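Local coordinates for protein protease (Actinomadura keratinilytica, PDB 8C4X) that probably forms the inhibitory I9-type propeptide domain of a subtilisin-family (S8) serine protease, folded here as a separate chain of the longer precursor, at residues 18-29 / 44-55. Residues are numbered along the deposited sequence; the frame is centred on the assembly and turned at random.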
ATOM      1  N   GLN B  18       2.778   7.725  -3.155  1.00 11.46           N
ATOM      2  CA  GLN B  18       3.454   6.808  -2.246  1.00 14.14           C
ATOM      3  C   GLN B  18       2.441   6.292  -1.233  1.00 13.59           C
ATOM      4  O   GLN B  18       1.669   7.084  -0.680  1.00 11.14           O
ATOM      5  CB  GLN B  18       4.622   7.519  -1.551  1.00 11.96           C
ATOM      6  CG  GLN B  18       5.598   6.614  -0.857  1.00 14.36           C
ATOM      7  CD  GLN B  18       6.895   7.334  -0.545  1.00 18.59           C
ATOM      8  OE1 GLN B  18       7.713   7.570  -1.437  1.00 16.93           O
ATOM      9  NE2 GLN B  18       7.096   7.674   0.727  1.00 16.26           N
ATOM     10  N   TYR B  19       2.450   4.975  -0.983  1.00 11.77           N
ATOM     11  CA  TYR B  19       1.359   4.324  -0.265  1.00 11.45           C
ATOM     12  C   TYR B  19       1.877   3.280   0.712  1.00 12.35           C
ATOM     13  O   TYR B  19       2.958   2.713   0.540  1.00 13.05           O
ATOM     14  CB  TYR B  19       0.361   3.653  -1.237  1.00 11.33           C
ATOM     15  CG  TYR B  19      -0.159   4.640  -2.239  1.00 12.51           C
ATOM     16  CD1 TYR B  19      -1.266   5.432  -1.949  1.00 13.29           C
ATOM     17  CD2 TYR B  19       0.501   4.829  -3.441  1.00 12.52           C
ATOM     18  CE1 TYR B  19      -1.730   6.372  -2.864  1.00 15.40           C
ATOM     19  CE2 TYR B  19       0.057   5.767  -4.361  1.00 12.80           C
ATOM     20  CZ  TYR B  19      -1.057   6.529  -4.066  1.00 13.88           C
ATOM     21  OH  TYR B  19      -1.494   7.454  -4.984  1.00 19.44           O
ATOM     22  N   ILE B  20       1.084   3.059   1.758  1.00 11.26           N
ATOM     23  CA  ILE B  20       1.221   1.926   2.663  1.00 11.08           C
ATOM     24  C   ILE B  20       0.077   0.968   2.365  1.00 10.61           C
ATOM     25  O   ILE B  20      -1.091   1.366   2.408  1.00 12.23           O
ATOM     26  CB  ILE B  20       1.164   2.372   4.132  1.00 10.04           C
ATOM     27  CG1 ILE B  20       2.336   3.293   4.470  1.00 11.34           C
ATOM     28  CG2 ILE B  20       1.131   1.174   5.069  1.00 11.25           C
ATOM     29  CD1 ILE B  20       2.108   4.077   5.741  1.00 13.06           C
ATOM     30  N   VAL B  21       0.406  -0.297   2.112  1.00 10.36           N
ATOM     31  CA  VAL B  21      -0.575  -1.309   1.733  1.00 10.28           C
ATOM     32  C   VAL B  21      -0.539  -2.428   2.765  1.00 10.29           C
ATOM     33  O   VAL B  21       0.542  -2.912   3.119  1.00 12.58           O
ATOM     34  CB  VAL B  21      -0.279  -1.863   0.329  1.00 11.98           C
ATOM     35  CG1 VAL B  21      -1.314  -2.928  -0.056  1.00 14.12           C
ATOM     36  CG2 VAL B  21      -0.243  -0.735  -0.693  1.00 13.59           C
ATOM     37  N   THR B  22      -1.706  -2.840   3.256  1.00 12.00           N
ATOM     38  CA  THR B  22      -1.730  -4.033   4.090  1.00 13.49           C
ATOM     39  C   THR B  22      -2.562  -5.108   3.412  1.00 10.46           C
ATOM     40  O   THR B  22      -3.495  -4.819   2.652  1.00 12.98           O
ATOM     41  CB  THR B  22      -2.253  -3.799   5.531  1.00 21.65           C
ATOM     42  OG1 THR B  22      -3.678  -3.711   5.545  1.00 21.60           O
ATOM     43  CG2 THR B  22      -1.644  -2.540   6.154  1.00 18.11           C
ATOM     44  N   LEU B  23      -2.157  -6.344   3.662  1.00 13.96           N
ATOM     45  CA  LEU B  23      -2.732  -7.530   3.052  1.00 14.05           C
ATOM     46  C   LEU B  23      -3.436  -8.351   4.126  1.00 16.95           C
ATOM     47  O   LEU B  23      -3.078  -8.295   5.305  1.00 18.18           O
ATOM     48  CB  LEU B  23      -1.642  -8.367   2.374  1.00 13.15           C
ATOM     49  CG  LEU B  23      -0.759  -7.580   1.396  1.00 13.73           C
ATOM     50  CD1 LEU B  23       0.317  -8.459   0.723  1.00 14.62           C
ATOM     51  CD2 LEU B  23      -1.610  -6.884   0.347  1.00 15.50           C
ATOM     52  N   LYS B  24      -4.442  -9.112   3.706  1.00 17.26           N
ATOM     53  CA  LYS B  24      -5.218  -9.906   4.645  1.00 21.43           C
ATOM     54  C   LYS B  24      -4.343 -10.972   5.299  1.00 20.99           C
ATOM     55  O   LYS B  24      -3.271 -11.331   4.805  1.00 19.13           O
ATOM     56  CB  LYS B  24      -6.409 -10.545   3.932  1.00 17.76           C
ATOM     57  CG  LYS B  24      -7.410  -9.521   3.411  1.00 21.05           C
ATOM     58  CD  LYS B  24      -8.580 -10.177   2.687  1.00 30.73           C
ATOM     59  CE  LYS B  24      -9.536  -9.133   2.131  1.00 32.15           C
ATOM     60  NZ  LYS B  24     -10.686  -9.760   1.417  1.00 39.33           N
ATOM     61  N   LYS B  25      -4.820 -11.480   6.434  1.00 20.44           N
ATOM     62  CA  LYS B  25      -4.094 -12.519   7.146  1.00 22.11           C
ATOM     63  C   LYS B  25      -3.859 -13.716   6.235  1.00 21.25           C
ATOM     64  O   LYS B  25      -4.755 -14.144   5.500  1.00 23.24           O
ATOM     65  CB  LYS B  25      -4.869 -12.941   8.396  1.00 34.79           C
ATOM     66  CG  LYS B  25      -3.999 -13.428   9.541  1.00 39.82           C
ATOM     67  CD  LYS B  25      -4.024 -14.943   9.659  1.00 45.33           C
ATOM     68  N   GLY B  26      -2.631 -14.239   6.269  1.00 25.56           N
ATOM     69  CA  GLY B  26      -2.241 -15.375   5.460  1.00 31.09           C
ATOM     70  C   GLY B  26      -1.797 -15.051   4.050  1.00 28.30           C
ATOM     71  O   GLY B  26      -1.329 -15.953   3.342  1.00 28.10           O
ATOM     72  N   VAL B  27      -1.936 -13.806   3.609  1.00 21.40           N
ATOM     73  CA  VAL B  27      -1.491 -13.396   2.282  1.00 17.94           C
ATOM     74  C   VAL B  27      -0.026 -12.995   2.382  1.00 20.70           C
ATOM     75  O   VAL B  27       0.360 -12.253   3.293  1.00 19.78           O
ATOM     76  CB  VAL B  27      -2.349 -12.237   1.752  1.00 18.38           C
ATOM     77  CG1 VAL B  27      -1.796 -11.715   0.441  1.00 16.29           C
ATOM     78  CG2 VAL B  27      -3.803 -12.677   1.588  1.00 22.23           C
ATOM     79  N   SER B  28       0.795 -13.484   1.456  1.00 16.82           N
ATOM     80  CA  SER B  28       2.231 -13.232   1.487  1.00 13.49           C
ATOM     81  C   SER B  28       2.553 -11.911   0.795  1.00 16.14           C
ATOM     82  O   SER B  28       2.231 -11.727  -0.384  1.00 15.45           O
ATOM     83  CB  SER B  28       2.997 -14.366   0.814  1.00 18.39           C
ATOM     84  OG  SER B  28       4.289 -13.927   0.460  1.00 19.00           O
ATOM     85  N   VAL B  29       3.205 -11.003   1.530  1.00 15.87           N
ATOM     86  CA  VAL B  29       3.687  -9.760   0.933  1.00 14.31           C
ATOM     87  C   VAL B  29       4.650 -10.054  -0.212  1.00 13.15           C
ATOM     88  O   VAL B  29       4.524  -9.499  -1.309  1.00 14.91           O
ATOM     89  CB  VAL B  29       4.333  -8.867   2.010  1.00 14.17           C
ATOM     90  CG1 VAL B  29       5.213  -7.779   1.377  1.00 14.66           C
ATOM     91  CG2 VAL B  29       3.248  -8.236   2.895  1.00 15.96           C
ATOM     92  N   PHE B  44       6.806  -5.168   5.591  1.00 10.95           N
ATOM     93  CA  PHE B  44       6.485  -5.383   6.992  1.00 13.44           C
ATOM     94  C   PHE B  44       5.866  -6.758   7.161  1.00 14.74           C
ATOM     95  O   PHE B  44       5.004  -7.161   6.372  1.00 14.77           O
ATOM     96  CB  PHE B  44       5.504  -4.322   7.524  1.00 12.51           C
ATOM     97  CG  PHE B  44       5.764  -2.928   7.008  1.00 11.55           C
ATOM     98  CD1 PHE B  44       6.987  -2.315   7.227  1.00 11.03           C
ATOM     99  CD2 PHE B  44       4.783  -2.236   6.296  1.00 13.43           C
ATOM    100  CE1 PHE B  44       7.243  -1.037   6.755  1.00 11.36           C
ATOM    101  CE2 PHE B  44       5.024  -0.945   5.826  1.00 13.85           C
ATOM    102  CZ  PHE B  44       6.263  -0.346   6.057  1.00 11.01           C
ATOM    103  N   GLY B  45       6.284  -7.459   8.207  1.00 16.62           N
ATOM    104  CA  GLY B  45       5.702  -8.746   8.540  1.00 19.27           C
ATOM    105  C   GLY B  45       5.330  -8.905  10.000  1.00 19.50           C
ATOM    106  O   GLY B  45       4.562  -9.809  10.350  1.00 23.39           O
ATOM    107  N   LYS B  46       5.875  -8.057  10.870  1.00 13.95           N
ATOM    108  CA  LYS B  46       5.666  -8.198  12.304  1.00 13.86           C
ATOM    109  C   LYS B  46       4.626  -7.226  12.854  1.00 17.67           C
ATOM    110  O   LYS B  46       3.699  -7.645  13.555  1.00 20.24           O
ATOM    111  CB  LYS B  46       7.001  -8.009  13.040  1.00 16.01           C
ATOM    112  CG  LYS B  46       6.936  -8.256  14.532  1.00 17.78           C
ATOM    113  CD  LYS B  46       6.576  -9.692  14.873  1.00 20.47           C
ATOM    114  CE  LYS B  46       6.354  -9.842  16.370  1.00 24.49           C
ATOM    115  NZ  LYS B  46       6.375 -11.269  16.788  1.00 33.66           N
ATOM    116  N   VAL B  47       4.749  -5.932  12.553  1.00 12.25           N
ATOM    117  CA  VAL B  47       3.768  -4.976  13.069  1.00 13.91           C
ATOM    118  C   VAL B  47       2.631  -4.730  12.095  1.00 14.34           C
ATOM    119  O   VAL B  47       1.588  -4.190  12.495  1.00 15.36           O
ATOM    120  CB  VAL B  47       4.399  -3.619  13.438  1.00 11.90           C
ATOM    121  CG1 VAL B  47       5.449  -3.805  14.530  1.00 14.00           C
ATOM    122  CG2 VAL B  47       4.972  -2.913  12.207  1.00 11.00           C
ATOM    123  N   LEU B  48       2.807  -5.107  10.833  1.00 11.59           N
ATOM    124  CA  LEU B  48       1.778  -5.088   9.812  1.00 12.45           C
ATOM    125  C   LEU B  48       2.100  -6.222   8.860  1.00 15.20           C
ATOM    126  O   LEU B  48       3.254  -6.644   8.742  1.00 15.86           O
ATOM    127  CB  LEU B  48       1.748  -3.784   9.013  1.00 16.56           C
ATOM    128  CG  LEU B  48       1.263  -2.501   9.648  1.00 17.48           C
ATOM    129  CD1 LEU B  48       1.404  -1.371   8.629  1.00 16.72           C
ATOM    130  CD2 LEU B  48      -0.182  -2.669  10.110  1.00 15.53           C
ATOM    131  N   ASN B  49       1.076  -6.703   8.169  1.00 13.07           N
ATOM    132  CA  ASN B  49       1.277  -7.575   7.016  1.00 13.33           C
ATOM    133  C   ASN B  49       1.143  -6.663   5.807  1.00 11.14           C
ATOM    134  O   ASN B  49       0.047  -6.428   5.312  1.00 14.17           O
ATOM    135  CB  ASN B  49       0.257  -8.707   6.990  1.00 15.05           C
ATOM    136  CG  ASN B  49       0.615  -9.784   5.988  1.00 17.07           C
ATOM    137  OD1 ASN B  49       1.787 -10.133   5.836  1.00 18.23           O
ATOM    138  ND2 ASN B  49      -0.395 -10.331   5.308  1.00 15.84           N
ATOM    139  N   GLY B  50       2.252  -6.089   5.357  1.00 12.45           N
ATOM    140  CA  GLY B  50       2.105  -5.060   4.352  1.00 12.43           C
ATOM    141  C   GLY B  50       3.433  -4.566   3.840  1.00 11.85           C
ATOM    142  O   GLY B  50       4.484  -5.165   4.076  1.00 12.48           O
ATOM    143  N   PHE B  51       3.365  -3.443   3.138  1.00 12.02           N
ATOM    144  CA  PHE B  51       4.546  -2.873   2.511  1.00  9.28           C
ATOM    145  C   PHE B  51       4.247  -1.423   2.181  1.00 11.72           C
ATOM    146  O   PHE B  51       3.099  -0.975   2.237  1.00 11.57           O
ATOM    147  CB  PHE B  51       4.946  -3.654   1.246  1.00 12.87           C
ATOM    148  CG  PHE B  51       3.894  -3.640   0.160  1.00 13.22           C
ATOM    149  CD1 PHE B  51       2.895  -4.610   0.126  1.00 13.95           C
ATOM    150  CD2 PHE B  51       3.909  -2.661  -0.828  1.00 12.56           C
ATOM    151  CE1 PHE B  51       1.915  -4.602  -0.869  1.00 14.64           C
ATOM    152  CE2 PHE B  51       2.938  -2.646  -1.839  1.00 14.50           C
ATOM    153  CZ  PHE B  51       1.943  -3.626  -1.861  1.00 14.72           C
ATOM    154  N   SER B  52       5.297  -0.692   1.840  1.00 11.52           N
ATOM    155  CA  SER B  52       5.147   0.657   1.322  1.00 11.64           C
ATOM    156  C   SER B  52       5.835   0.729  -0.032  1.00 11.80           C
ATOM    157  O   SER B  52       6.808   0.010  -0.285  1.00 12.63           O
ATOM    158  CB  SER B  52       5.716   1.720   2.291  1.00 13.24           C
ATOM    159  OG  SER B  52       7.101   1.536   2.519  1.00 13.91           O
ATOM    160  N   ALA B  53       5.315   1.589  -0.901  1.00 12.04           N
ATOM    161  CA  ALA B  53       5.863   1.666  -2.247  1.00 11.63           C
ATOM    162  C   ALA B  53       5.344   2.909  -2.942  1.00 12.84           C
ATOM    163  O   ALA B  53       4.282   3.444  -2.604  1.00 12.70           O
ATOM    164  CB  ALA B  53       5.507   0.420  -3.067  1.00 12.99           C
ATOM    165  N   LYS B  54       6.116   3.357  -3.923  1.00 17.10           N
ATOM    166  CA  LYS B  54       5.603   4.282  -4.918  1.00 13.61           C
ATOM    167  C   LYS B  54       4.746   3.497  -5.899  1.00 14.72           C
ATOM    168  O   LYS B  54       5.129   2.405  -6.326  1.00 19.04           O
ATOM    169  CB  LYS B  54       6.747   4.981  -5.647  1.00 15.09           C
ATOM    170  CG  LYS B  54       7.473   6.001  -4.782  1.00 22.10           C
ATOM    171  CD  LYS B  54       8.118   7.090  -5.613  1.00 33.18           C
ATOM    172  CE  LYS B  54       8.862   8.087  -4.726  1.00 37.81           C
ATOM    173  NZ  LYS B  54       7.937   8.887  -3.859  1.00 28.68           N
ATOM    174  N   LEU B  55       3.574   4.028  -6.223  1.00 14.02           N
ATOM    175  CA  LEU B  55       2.671   3.395  -7.178  1.00 14.93           C
ATOM    176  C   LEU B  55       2.185   4.440  -8.167  1.00 20.40           C
ATOM    177  O   LEU B  55       1.719   5.509  -7.762  1.00 18.91           O
ATOM    178  CB  LEU B  55       1.473   2.756  -6.468  1.00 17.55           C
ATOM    179  CG  LEU B  55       1.782   1.685  -5.424  1.00 14.77           C
ATOM    180  CD1 LEU B  55       0.491   1.245  -4.744  1.00 16.48           C
ATOM    181  CD2 LEU B  55       2.495   0.490  -6.059  1.00 19.10           C
TER
HETATM  182  O   HOH W   1      -0.484   7.153  -7.479  1.00 24.05           O
HETATM  183  O   HOH W   2       3.609 -11.442   4.332  1.00 17.89           O
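Val21 CB lies over one face of the Phe51 ring, a CH-pi contact 3.8 Å from the ring centroid, in the buried half of an antiparallel pairing between strands 18-23 and 50-54. Tyr19 with Ala53 and Val21 with Phe51 form its hydrogen-bonded pairs, Val21 N reaching Phe51 O almost straight at 2.8 Å. With CG between the backbone N and the carbonyl carbon (chi1 62°), the ring lies alongside Val21. On the same face, which helices 29-36 and 57-64 cover, Leu55 CB packs against Tyr19 CD2 at 3.8 Å. The face bearing Ile20, Thr22 and Ser52 is looser: Leu48 CD1, from the exposed loop, stands 4.1 Å from Thr22 CG2, and at the margin Lys54 NZ donates to Gln18 OE1 (2.8 Å). The ladder ends with the hydrogen bond from Leu23 N to Asn49 O; past it, Asn49 ND2 donates to Val27 O at 2.9 Å, nearly straight (171°), with weak bonds to Leu23 O and Lys24 O. Replacing Asn49 by an alanine removes the amide, which would probably leave Val27 O without that donor and the type II beta turn from Lys24 to Val27 less firmly held. Backbone pairing thus sets the register, while one amide ties the turn before helix 29-36 to the loop leading into strand 50-54.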